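Local coordinates for protein Alpha/beta hydrolase (Legionella pneumophila subsp. pneumophila str. Philadelphia 1, PDB 4EZI) that is of unknown function but adopts the alpha/beta hydrolase fold and may act as a hydrolase of ester bonds, perhaps as a triacylglycerol lipase, at residues A[83-88]-A[218-223]; A[117-122]-A[128-133]; A[224-229]-A[274-279]; A[234-237]-A[241-244]. All blocks are in the same frame, centred on the assembly; numbering follows the deposited sequence. Where two conformers were deposited one is given.

Contact 1 (A[83-88]-A[218-223])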
loop_
_atom_site.group_PDB
_atom_site.type_symbol
_atom_site.label_atom_id
_atom_site.label_comp_id
_atom_site.label_asym_id
_atom_site.label_seq_id
_atom_site.Cartn_x
_atom_site.Cartn_y
_atom_site.Cartn_z
ATOM N N THR A 83 1.672 -6.097 0.817
ATOM C CA THR A 83 2.731 -6.648 1.682
ATOM C C THR A 83 3.814 -7.284 0.836
ATOM O O THR A 83 3.529 -8.146 -0.003
ATOM C CB THR A 83 2.161 -7.730 2.598
ATOM O OG1 THR A 83 1.140 -7.184 3.417
ATOM C CG2 THR A 83 3.246 -8.364 3.466
ATOM N N ARG A 84 5.051 -6.871 1.092
ATOM C CA ARG A 84 6.209 -7.485 0.492
ATOM C C ARG A 84 7.172 -7.858 1.601
ATOM O O ARG A 84 7.526 -7.026 2.434
ATOM C CB ARG A 84 6.884 -6.543 -0.513
ATOM C CG ARG A 84 5.945 -6.078 -1.612
ATOM C CD ARG A 84 5.516 -7.161 -2.575
ATOM N NE ARG A 84 4.416 -6.705 -3.454
ATOM C CZ ARG A 84 4.525 -5.862 -4.475
ATOM N NH1 ARG A 84 5.679 -5.329 -4.840
ATOM N NH2 ARG A 84 3.426 -5.520 -5.148
ATOM N N PHE A 85 7.570 -9.120 1.593
ATOM C CA PHE A 85 8.511 -9.671 2.553
ATOM C C PHE A 85 9.955 -9.683 2.027
ATOM O O PHE A 85 10.883 -9.948 2.807
ATOM C CB PHE A 85 8.154 -11.140 2.863
ATOM C CG PHE A 85 6.800 -11.341 3.485
ATOM C CD1 PHE A 85 6.611 -11.190 4.829
ATOM C CD2 PHE A 85 5.728 -11.715 2.708
ATOM C CE1 PHE A 85 5.339 -11.392 5.375
ATOM C CE2 PHE A 85 4.468 -11.940 3.262
ATOM C CZ PHE A 85 4.280 -11.769 4.577
ATOM N N GLU A 86 10.114 -9.498 0.720
ATOM C CA GLU A 86 11.392 -9.508 0.027
ATOM C C GLU A 86 11.805 -8.093 -0.316
ATOM O O GLU A 86 11.040 -7.315 -0.933
ATOM C CB GLU A 86 11.285 -10.317 -1.251
ATOM C CG GLU A 86 10.814 -11.752 -1.047
ATOM C CD GLU A 86 10.483 -12.458 -2.345
ATOM O OE1 GLU A 86 11.244 -12.307 -3.324
ATOM O OE2 GLU A 86 9.458 -13.184 -2.380
ATOM N N ARG A 87 13.035 -7.750 0.042
ATOM C CA ARG A 87 13.568 -6.402 -0.169
ATOM C C ARG A 87 13.408 -5.938 -1.620
ATOM O O ARG A 87 13.073 -4.795 -1.895
ATOM C CB ARG A 87 15.067 -6.345 0.235
ATOM C CG ARG A 87 15.747 -5.083 -0.225
ATOM C CD ARG A 87 17.133 -4.942 0.333
ATOM N NE ARG A 87 17.164 -4.685 1.757
ATOM C CZ ARG A 87 16.924 -3.504 2.310
ATOM N NH1 ARG A 87 16.599 -2.431 1.585
ATOM N NH2 ARG A 87 17.029 -3.398 3.622
ATOM N N ASN A 88 13.723 -6.842 -2.547
ATOM C CA ASN A 88 13.803 -6.477 -3.945
ATOM C C ASN A 88 12.501 -6.666 -4.726
ATOM O O ASN A 88 12.443 -6.297 -5.900
ATOM C CB ASN A 88 14.966 -7.209 -4.623
ATOM C CG ASN A 88 16.291 -6.675 -4.151
ATOM O OD1 ASN A 88 16.696 -5.579 -4.515
ATOM N ND2 ASN A 88 16.980 -7.446 -3.296
ATOM N N ALA A 218 -2.135 -15.411 7.142
ATOM C CA ALA A 218 -2.336 -14.722 8.425
ATOM C C ALA A 218 -1.145 -14.801 9.343
ATOM O O ALA A 218 -0.716 -13.797 9.893
ATOM C CB ALA A 218 -3.561 -15.306 9.132
ATOM N N THR A 219 -0.577 -15.995 9.507
ATOM C CA THR A 219 0.549 -16.125 10.409
ATOM C C THR A 219 1.721 -15.261 9.941
ATOM O O THR A 219 2.390 -14.609 10.746
ATOM C CB THR A 219 0.986 -17.582 10.535
ATOM O OG1 THR A 219 -0.163 -18.334 10.933
ATOM C CG2 THR A 219 2.095 -17.740 11.583
ATOM N N ALA A 220 2.001 -15.286 8.637
ATOM C CA ALA A 220 3.077 -14.463 8.080
ATOM C C ALA A 220 2.826 -12.983 8.334
ATOM O O ALA A 220 3.742 -12.248 8.701
ATOM C CB ALA A 220 3.276 -14.754 6.601
ATOM N N TYR A 221 1.603 -12.502 8.102
ATOM C CA TYR A 221 1.302 -11.106 8.351
ATOM C C TYR A 221 1.571 -10.745 9.820
ATOM O O TYR A 221 2.111 -9.684 10.135
ATOM C CB TYR A 221 -0.156 -10.792 8.037
ATOM C CG TYR A 221 -0.633 -10.935 6.613
ATOM C CD1 TYR A 221 0.168 -10.601 5.540
ATOM C CD2 TYR A 221 -1.920 -11.332 6.354
ATOM C CE1 TYR A 221 -0.318 -10.649 4.231
ATOM C CE2 TYR A 221 -2.420 -11.392 5.060
ATOM C CZ TYR A 221 -1.592 -11.061 3.994
ATOM O OH TYR A 221 -2.078 -11.102 2.710
ATOM N N LEU A 222 1.090 -11.576 10.737
ATOM C CA LEU A 222 1.217 -11.269 12.163
ATOM C C LEU A 222 2.656 -11.347 12.621
ATOM O O LEU A 222 3.092 -10.536 13.441
ATOM C CB LEU A 222 0.322 -12.189 13.006
ATOM C CG LEU A 222 -1.173 -11.920 12.815
ATOM C CD1 LEU A 222 -1.979 -13.042 13.458
ATOM C CD2 LEU A 222 -1.605 -10.569 13.358
ATOM N N ALA A 223 3.387 -12.332 12.117
ATOM C CA ALA A 223 4.816 -12.435 12.432
ATOM C C ALA A 223 5.548 -11.145 11.988
ATOM O O ALA A 223 6.298 -10.537 12.758
ATOM C CB ALA A 223 5.398 -13.651 11.730
#

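Contact 2 (A[117-122]-A[128-133])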
loop_
_atom_site.group_PDB
_atom_site.type_symbol
_atom_site.label_atom_id
_atom_site.label_comp_id
_atom_site.label_asym_id
_atom_site.label_seq_id
_atom_site.Cartn_x
_atom_site.Cartn_y
_atom_site.Cartn_z
ATOM N N ASP A 117 8.631 2.354 -2.753
ATOM C CA ASP A 117 9.000 1.027 -2.286
ATOM C C ASP A 117 8.628 0.764 -0.835
ATOM O O ASP A 117 8.407 -0.385 -0.454
ATOM C CB ASP A 117 10.512 0.770 -2.448
ATOM C CG ASP A 117 10.973 0.668 -3.875
ATOM O OD1 ASP A 117 10.154 0.440 -4.790
ATOM O OD2 ASP A 117 12.200 0.784 -4.086
ATOM N N TYR A 118 8.620 1.828 -0.043
ATOM C CA TYR A 118 8.494 1.861 1.433
ATOM C C TYR A 118 9.867 1.708 2.106
ATOM O O TYR A 118 10.829 1.192 1.542
ATOM C CB TYR A 118 7.574 0.806 2.034
ATOM C CG TYR A 118 6.153 0.766 1.566
ATOM C CD1 TYR A 118 5.460 1.887 1.182
ATOM C CD2 TYR A 118 5.471 -0.436 1.597
ATOM C CE1 TYR A 118 4.128 1.808 0.791
ATOM C CE2 TYR A 118 4.143 -0.512 1.241
ATOM C CZ TYR A 118 3.455 0.608 0.824
ATOM O OH TYR A 118 2.113 0.531 0.483
ATOM N N LEU A 119 9.942 2.173 3.340
ATOM C CA LEU A 119 11.137 2.004 4.158
ATOM C C LEU A 119 11.450 0.537 4.385
ATOM O O LEU A 119 10.559 -0.319 4.474
ATOM C CB LEU A 119 10.953 2.703 5.499
ATOM C CG LEU A 119 10.723 4.207 5.450
ATOM C CD1 LEU A 119 10.683 4.749 6.886
ATOM C CD2 LEU A 119 11.761 4.931 4.612
ATOM N N GLY A 120 12.744 0.240 4.491
ATOM C CA GLY A 120 13.216 -1.105 4.722
ATOM C C GLY A 120 13.219 -2.000 3.500
ATOM O O GLY A 120 13.582 -3.173 3.600
ATOM N N LEU A 121 12.818 -1.462 2.354
ATOM C CA LEU A 121 12.722 -2.227 1.115
ATOM C C LEU A 121 13.449 -1.444 0.017
ATOM O O LEU A 121 13.827 -0.284 0.186
ATOM C CB LEU A 121 11.277 -2.491 0.732
ATOM C CG LEU A 121 10.453 -3.224 1.784
ATOM C CD1 LEU A 121 8.973 -3.204 1.399
ATOM C CD2 LEU A 121 10.920 -4.657 2.029
ATOM N N GLY A 122 13.629 -2.078 -1.133
ATOM C CA GLY A 122 14.346 -1.426 -2.234
ATOM C C GLY A 122 15.753 -1.047 -1.830
ATOM O O GLY A 122 16.484 -1.853 -1.247
ATOM N N LEU A 128 14.716 -3.401 8.024
ATOM C CA LEU A 128 13.409 -4.056 8.180
ATOM C C LEU A 128 12.319 -3.064 7.814
ATOM O O LEU A 128 12.342 -1.916 8.236
ATOM C CB LEU A 128 13.222 -4.492 9.640
ATOM C CG LEU A 128 11.948 -5.250 9.963
ATOM C CD1 LEU A 128 11.821 -6.537 9.160
ATOM C CD2 LEU A 128 11.955 -5.535 11.473
ATOM N N HIS A 129 11.348 -3.493 7.020
ATOM C CA HIS A 129 10.208 -2.645 6.717
ATOM C C HIS A 129 9.368 -2.410 7.972
ATOM O O HIS A 129 9.026 -3.372 8.636
ATOM C CB HIS A 129 9.370 -3.370 5.655
ATOM C CG HIS A 129 8.089 -2.695 5.318
ATOM N ND1 HIS A 129 8.005 -1.386 4.910
ATOM C CD2 HIS A 129 6.809 -3.148 5.405
ATOM C CE1 HIS A 129 6.722 -1.068 4.765
ATOM N NE2 HIS A 129 5.974 -2.122 5.042
ATOM N N PRO A 130 9.012 -1.132 8.272
ATOM C CA PRO A 130 8.037 -0.834 9.341
ATOM C C PRO A 130 6.626 -1.115 8.820
ATOM O O PRO A 130 6.029 -0.326 8.103
ATOM C CB PRO A 130 8.277 0.664 9.642
ATOM C CG PRO A 130 9.534 1.024 8.879
ATOM C CD PRO A 130 9.560 0.109 7.707
ATOM N N TYR A 131 6.115 -2.284 9.171
ATOM C CA TYR A 131 4.992 -2.915 8.486
ATOM C C TYR A 131 3.664 -2.462 9.078
ATOM O O TYR A 131 3.402 -2.595 10.279
ATOM C CB TYR A 131 5.150 -4.423 8.595
ATOM C CG TYR A 131 4.079 -5.227 7.912
ATOM C CD1 TYR A 131 3.723 -5.018 6.578
ATOM C CD2 TYR A 131 3.401 -6.207 8.588
ATOM C CE1 TYR A 131 2.762 -5.782 5.946
ATOM C CE2 TYR A 131 2.451 -6.997 7.976
ATOM C CZ TYR A 131 2.121 -6.773 6.670
ATOM O OH TYR A 131 1.148 -7.565 6.112
ATOM N N VAL A 132 2.796 -1.908 8.245
ATOM C CA VAL A 132 1.493 -1.392 8.716
ATOM C C VAL A 132 1.706 -0.420 9.890
ATOM O O VAL A 132 0.925 -0.413 10.833
ATOM C CB VAL A 132 0.433 -2.505 9.029
ATOM C CG1 VAL A 132 -0.981 -1.906 8.878
ATOM C CG2 VAL A 132 0.602 -3.710 8.121
ATOM N N GLN A 133 2.727 0.431 9.753
ATOM C CA GLN A 133 2.998 1.528 10.683
ATOM C C GLN A 133 2.594 2.828 10.005
ATOM O O GLN A 133 3.230 3.278 9.041
ATOM C CB GLN A 133 4.454 1.517 11.143
ATOM C CG GLN A 133 4.772 0.280 12.012
ATOM C CD GLN A 133 6.201 0.224 12.537
ATOM O OE1 GLN A 133 6.834 1.260 12.752
ATOM N NE2 GLN A 133 6.723 -0.984 12.733
#

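Contact 3 (A[224-229]-A[274-279])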
loop_
_atom_site.group_PDB
_atom_site.type_symbol
_atom_site.label_atom_id
_atom_site.label_comp_id
_atom_site.label_asym_id
_atom_site.label_seq_id
_atom_site.Cartn_x
_atom_site.Cartn_y
_atom_site.Cartn_z
ATOM N N TYR A 224 5.271 -10.718 10.765
ATOM C CA TYR A 224 5.901 -9.504 10.234
ATOM C C TYR A 224 5.532 -8.291 11.079
ATOM O O TYR A 224 6.365 -7.457 11.446
ATOM C CB TYR A 224 5.451 -9.330 8.781
ATOM C CG TYR A 224 6.222 -8.443 7.825
ATOM C CD1 TYR A 224 7.464 -7.903 8.120
ATOM C CD2 TYR A 224 5.723 -8.229 6.559
ATOM C CE1 TYR A 224 8.187 -7.216 7.160
ATOM C CE2 TYR A 224 6.459 -7.538 5.582
ATOM C CZ TYR A 224 7.677 -7.027 5.890
ATOM O OH TYR A 224 8.417 -6.377 4.933
ATOM N N PHE A 225 4.244 -8.173 11.401
ATOM C CA PHE A 225 3.765 -7.014 12.096
ATOM C C PHE A 225 4.388 -6.864 13.483
ATOM O O PHE A 225 4.913 -5.818 13.830
ATOM C CB PHE A 225 2.220 -7.032 12.211
ATOM C CG PHE A 225 1.678 -5.815 12.907
ATOM C CD1 PHE A 225 1.612 -4.604 12.237
ATOM C CD2 PHE A 225 1.319 -5.846 14.240
ATOM C CE1 PHE A 225 1.200 -3.458 12.855
ATOM C CE2 PHE A 225 0.895 -4.682 14.863
ATOM C CZ PHE A 225 0.835 -3.495 14.166
ATOM N N PHE A 226 4.308 -7.912 14.289
ATOM C CA PHE A 226 4.827 -7.806 15.645
ATOM C C PHE A 226 6.345 -7.805 15.696
ATOM O O PHE A 226 6.939 -7.146 16.552
ATOM C CB PHE A 226 4.187 -8.848 16.579
ATOM C CG PHE A 226 2.743 -8.549 16.870
ATOM C CD1 PHE A 226 2.405 -7.472 17.671
ATOM C CD2 PHE A 226 1.753 -9.302 16.323
ATOM C CE1 PHE A 226 1.069 -7.161 17.933
ATOM C CE2 PHE A 226 0.415 -9.009 16.583
ATOM C CZ PHE A 226 0.077 -7.936 17.374
ATOM N N TYR A 227 7.007 -8.514 14.772
ATOM C CA TYR A 227 8.466 -8.450 14.717
ATOM C C TYR A 227 8.925 -7.022 14.403
ATOM O O TYR A 227 9.816 -6.462 15.061
ATOM C CB TYR A 227 9.012 -9.468 13.712
ATOM C CG TYR A 227 10.497 -9.377 13.525
ATOM C CD1 TYR A 227 11.367 -9.498 14.586
ATOM C CD2 TYR A 227 11.043 -9.136 12.287
ATOM C CE1 TYR A 227 12.748 -9.387 14.426
ATOM C CE2 TYR A 227 12.412 -9.023 12.110
ATOM C CZ TYR A 227 13.265 -9.132 13.191
ATOM O OH TYR A 227 14.637 -9.021 13.024
ATOM N N SER A 228 8.293 -6.411 13.407
ATOM C CA SER A 228 8.648 -5.063 12.997
ATOM C C SER A 228 8.279 -4.033 14.064
ATOM O O SER A 228 9.050 -3.107 14.337
ATOM C CB SER A 228 7.943 -4.763 11.662
ATOM O OG SER A 228 8.255 -3.446 11.225
ATOM N N LEU A 229 7.100 -4.171 14.676
ATOM C CA LEU A 229 6.706 -3.203 15.684
ATOM C C LEU A 229 7.614 -3.266 16.912
ATOM O O LEU A 229 8.020 -2.229 17.441
ATOM C CB LEU A 229 5.232 -3.354 16.065
ATOM C CG LEU A 229 4.622 -2.135 16.757
ATOM C CD1 LEU A 229 4.548 -0.924 15.803
ATOM C CD2 LEU A 229 3.238 -2.475 17.269
ATOM N N LEU A 274 0.009 -20.539 17.211
ATOM C CA LEU A 274 1.166 -21.406 17.502
ATOM C C LEU A 274 2.481 -20.619 17.510
ATOM O O LEU A 274 3.455 -21.099 18.103
ATOM C CB LEU A 274 1.232 -22.568 16.510
ATOM C CG LEU A 274 0.158 -23.633 16.678
ATOM C CD1 LEU A 274 0.162 -24.556 15.480
ATOM C CD2 LEU A 274 0.366 -24.385 17.995
ATOM N N ILE A 275 2.533 -19.426 16.918
ATOM C CA ILE A 275 3.789 -18.653 16.954
ATOM C C ILE A 275 3.902 -17.742 18.165
ATOM O O ILE A 275 4.953 -17.156 18.378
ATOM C CB ILE A 275 4.078 -17.862 15.662
ATOM C CG1 ILE A 275 3.150 -16.649 15.480
ATOM C CG2 ILE A 275 4.113 -18.840 14.463
ATOM C CD1 ILE A 275 3.636 -15.675 14.404
ATOM N N PHE A 276 2.831 -17.611 18.952
ATOM C CA PHE A 276 2.817 -16.648 20.051
ATOM C C PHE A 276 2.796 -17.320 21.395
ATOM O O PHE A 276 2.201 -18.376 21.579
ATOM C CB PHE A 276 1.565 -15.748 19.964
ATOM C CG PHE A 276 1.569 -14.822 18.775
ATOM C CD1 PHE A 276 2.472 -13.790 18.709
ATOM C CD2 PHE A 276 0.680 -15.009 17.716
ATOM C CE1 PHE A 276 2.506 -12.945 17.620
ATOM C CE2 PHE A 276 0.720 -14.181 16.630
ATOM C CZ PHE A 276 1.616 -13.140 16.566
ATOM N N GLN A 277 3.364 -16.649 22.386
ATOM C CA GLN A 277 3.067 -17.019 23.768
ATOM C C GLN A 277 1.574 -16.792 24.020
ATOM O O GLN A 277 1.039 -15.779 23.622
ATOM C CB GLN A 277 3.875 -16.192 24.751
ATOM C CG GLN A 277 5.329 -16.655 24.857
ATOM C CD GLN A 277 5.443 -18.107 25.390
ATOM O OE1 GLN A 277 4.520 -18.578 26.070
ATOM N NE2 GLN A 277 6.537 -18.791 25.091
ATOM N N PRO A 278 0.894 -17.729 24.706
ATOM C CA PRO A 278 -0.544 -17.540 24.915
ATOM C C PRO A 278 -0.937 -16.275 25.681
ATOM O O PRO A 278 -1.941 -15.664 25.367
ATOM C CB PRO A 278 -0.952 -18.796 25.684
ATOM C CG PRO A 278 -0.018 -19.824 25.254
ATOM C CD PRO A 278 1.300 -19.110 25.008
ATOM N N LYS A 279 -0.138 -15.889 26.660
ATOM C CA LYS A 279 -0.466 -14.691 27.361
ATOM C C LYS A 279 -0.584 -13.540 26.352
ATOM O O LYS A 279 -1.619 -12.878 26.308
ATOM C CB LYS A 279 0.557 -14.397 28.443
ATOM C CG LYS A 279 0.193 -13.173 29.235
ATOM C CD LYS A 279 1.219 -12.933 30.307
ATOM C CE LYS A 279 1.259 -11.496 30.824
ATOM N NZ LYS A 279 -0.038 -10.968 31.300
#

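Contact 4 (A[234-237]-A[241-244])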
loop_
_atom_site.group_PDB
_atom_site.type_symbol
_atom_site.label_atom_id
_atom_site.label_comp_id
_atom_site.label_asym_id
_atom_site.label_seq_id
_atom_site.Cartn_x
_atom_site.Cartn_y
_atom_site.Cartn_z
ATOM N N SER A 234 9.672 -1.275 20.555
ATOM C CA SER A 234 9.918 -1.958 21.820
ATOM C C SER A 234 8.783 -1.777 22.833
ATOM O O SER A 234 9.007 -1.515 24.024
ATOM C CB SER A 234 11.260 -1.535 22.421
ATOM O OG SER A 234 11.650 -2.479 23.398
ATOM N N TYR A 235 7.555 -1.982 22.379
ATOM C CA TYR A 235 6.404 -1.864 23.268
ATOM C C TYR A 235 6.313 -3.008 24.278
ATOM O O TYR A 235 5.660 -2.858 25.312
ATOM C CB TYR A 235 5.088 -1.775 22.482
ATOM C CG TYR A 235 4.899 -0.528 21.647
ATOM C CD1 TYR A 235 5.265 0.746 22.118
ATOM C CD2 TYR A 235 4.342 -0.608 20.378
ATOM C CE1 TYR A 235 5.047 1.901 21.349
ATOM C CE2 TYR A 235 4.142 0.533 19.592
ATOM C CZ TYR A 235 4.512 1.776 20.085
ATOM O OH TYR A 235 4.337 2.903 19.328
ATOM N N TRP A 236 6.947 -4.138 23.980
ATOM C CA TRP A 236 6.966 -5.291 24.867
ATOM C C TRP A 236 8.378 -5.479 25.441
ATOM O O TRP A 236 9.317 -4.783 25.046
ATOM C CB TRP A 236 6.454 -6.557 24.139
ATOM C CG TRP A 236 5.014 -6.376 23.736
ATOM C CD1 TRP A 236 3.915 -6.637 24.526
ATOM C CD2 TRP A 236 4.504 -5.833 22.513
ATOM N NE1 TRP A 236 2.768 -6.288 23.869
ATOM C CE2 TRP A 236 3.098 -5.794 22.633
ATOM C CE3 TRP A 236 5.095 -5.386 21.323
ATOM C CZ2 TRP A 236 2.275 -5.339 21.599
ATOM C CZ3 TRP A 236 4.279 -4.955 20.301
ATOM C CH2 TRP A 236 2.886 -4.924 20.449
ATOM N N SER A 237 8.525 -6.408 26.381
ATOM C CA SER A 237 9.800 -6.550 27.086
ATOM C C SER A 237 10.890 -7.074 26.169
ATOM O O SER A 237 12.049 -6.763 26.345
ATOM C CB SER A 237 9.654 -7.432 28.317
ATOM O OG SER A 237 9.123 -8.703 27.990
ATOM N N GLU A 241 8.666 -12.505 24.877
ATOM C CA GLU A 241 7.342 -12.267 25.437
ATOM C C GLU A 241 6.283 -12.502 24.350
ATOM O O GLU A 241 5.180 -12.965 24.638
ATOM C CB GLU A 241 7.237 -10.827 25.969
ATOM C CG GLU A 241 5.837 -10.528 26.491
ATOM C CD GLU A 241 5.604 -9.141 27.090
ATOM O OE1 GLU A 241 6.574 -8.372 27.305
ATOM O OE2 GLU A 241 4.408 -8.858 27.395
ATOM N N ILE A 242 6.614 -12.138 23.111
ATOM C CA ILE A 242 5.697 -12.180 21.983
ATOM C C ILE A 242 5.650 -13.576 21.373
ATOM O O ILE A 242 4.584 -14.204 21.294
ATOM C CB ILE A 242 6.121 -11.133 20.925
ATOM C CG1 ILE A 242 6.144 -9.720 21.516
ATOM C CG2 ILE A 242 5.215 -11.210 19.715
ATOM C CD1 ILE A 242 6.758 -8.714 20.615
ATOM N N PHE A 243 6.807 -14.074 20.929
ATOM C CA PHE A 243 6.898 -15.253 20.077
ATOM C C PHE A 243 7.345 -16.471 20.855
ATOM O O PHE A 243 8.366 -16.453 21.551
ATOM C CB PHE A 243 7.888 -15.014 18.927
ATOM C CG PHE A 243 7.453 -13.938 17.973
ATOM C CD1 PHE A 243 6.268 -14.058 17.248
ATOM C CD2 PHE A 243 8.250 -12.835 17.754
ATOM C CE1 PHE A 243 5.884 -13.071 16.352
ATOM C CE2 PHE A 243 7.867 -11.846 16.881
ATOM C CZ PHE A 243 6.697 -11.980 16.152
ATOM N N ALA A 244 6.592 -17.561 20.704
ATOM C CA ALA A 244 6.937 -18.866 21.267
ATOM C C ALA A 244 8.104 -19.478 20.509
ATOM O O ALA A 244 8.278 -19.250 19.316
ATOM C CB ALA A 244 5.745 -19.797 21.180
#

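Contact 1 (A[83-88]-A[218-223])
The hydroxyl of T83, hydrogen-bonded through OG1 to Y131 OH, leans on the Y221 ring, with T83 OG1 3.8 Å from Y221 CE1. The two side chains cross at a slant, and the phenol of Y221 carries on past the threonine so that its own OH bonds to D320. Both polar ends are therefore held from outside, and what passes between the segments is plain van der Waals contact. F85 makes the second touch: its CZ sits 3.7 Å from the CB of A220, and its CE1 comes within 3.8 Å of A220 O. The loop 83-88 follows strand 74-80, where alpha/beta hydrolases commonly place part of the oxyanion hole; helix 218-233 belongs to the helical insertion between strands 193-197 and 310-314, the usual site of a cap in this fold. Y221 also borders the probable S169-H351-D318 triad. Within the loop, T83 puts CG2 anti to its backbone N (chi1 of OG1 -60°), and that methyl rests 3.7 Å above one face of the F85 ring, toward the rim. Helix 261-267 adds V261 and I264 against F85 and L265 against A220.

Contact 2 (A[117-122]-A[128-133])
A type II turn from Y118 to L121, with G120 at positive phi (78°), brings its glycine against 128-133, where G120 CA lies 3.8 Å from H129 N. The side chain that does most of the joining is H129. Its CG stands anti to the backbone N (chi1 175°), which swings the imidazole over to the turn, and ND1 donates to L119 O at 2.8 Å. The oxygen lies almost in the ring plane and ND1 in the carbonyl plane, so the bond fixes the ring's rotation. NE2 is bonded in turn to E170 OE2, and with both nitrogens engaged beside a carboxylate the ring may lean toward its charged form. L121 CD1 packs over one face, 4.3 Å from the ring centroid, while the opposite face meets Y131 N. The Y118 ring runs nearly parallel, 15° off, but is slid away until the two hardly overlap; the close touch is Y118 CB to H129 CE1, 3.4 Å. Further along, L119 CB meets P130 CD at 3.7 Å. The whole loop connects strand 112-116 to helix 134-154, whose T136 and L137 pack against it; E170 comes from the start of helix 170-185, just past the probable nucleophile elbow, and helix 218-233 lies against L128 and Y131.

Contact 3 (A[224-229]-A[274-279])
F226 and F276 meet where CD2 of F226 comes 3.8 Å from CZ and 3.9 Å from CE1 of F276, and this pair is the entire contact. The ring planes stand 89° apart with centroids 5.8 Å from each other. Each phenyl has its CG anti to its own carbonyl carbon (chi1 -70° for F226, -68° for F276), which sends it across toward the other segment. The packing is dense around the pair: F225 CD2 sits 3.7 Å above the centre of the F226 ring, I275 CG1 lies over one face of F276 nearer its rim, and F280 meets F226 edge-to-face. M211 of helix 203-212 touches both rings. The outer side is different in character. L274, P278 and K279 are exposed to solvent as the chain passes from a 3-10 turn into helix 278-285, with Q277 at the N-cap position, and they do not reach 224-229. Only 72 Å² is buried in all, a small hydrophobic joint between helix 218-233 and the loop leading into helix 278-285, both in the insertion after strand 193-197, the position where alpha/beta hydrolases usually carry a helical cap.

Contact 4 (A[234-237]-A[241-244])
S237 and E241 tie the loop after helix 218-233 to the short helix 239-242, within the helical cap-like insertion of the alpha/beta hydrolase fold. One carboxylate oxygen takes two bonds from the serine: S237 N donates to E241 OE1 at 2.9 Å with a nearly straight N-H (167°), arriving almost head-on in extension of the C-O bond, and S237 OG donates to the same OE1 at 2.7 Å from the anti side. The two donors reach it from opposite faces of the carboxylate plane. The OG bond follows from chi1 56°, which sets the hydroxyl between backbone N and carbonyl carbon, while E241 reaches back extended. The other oxygen, OE2, comes to the edge of the W236 indole, 3.7 Å from CD1, with the two planes nearly perpendicular; its salt bridge to R290 NH1 steadies this end of the carboxylate and should balance its charge. I242 brings its CD1 to 3.8 Å from W236 CE3. Outside this shell, D289 holds W236 NE1, Q230 holds the backbone N of W236, and F280 meets the indole edge-to-face. Y235 CB covers part of one indole face, and I242 turns its CG2 methyl onto the F243 ring, 3.7 Å above the centre.

Helix 218-233 is the spine that ties the set together: contacts 1 and 3 use successive turns of it, and contact 4 lies just beyond its C-terminal end. Contacts 1 and 2, centres about 10 Å apart, meet through T83 OG1 and Y131 OH (2.7 Å) and through R87 O and G122 N (2.9 Å); they lie on the side of the probable triad, with a bound di(hydroxyethyl)ether close to T83. Contact 2 reaches contact 3 by H129 O to S228 OG, 2.7 Å. Contacts 3 and 4 sit farther out, centres about 7 Å apart, clipped together by backbone pairs such as Q277 N to I242 O, 2.9 Å.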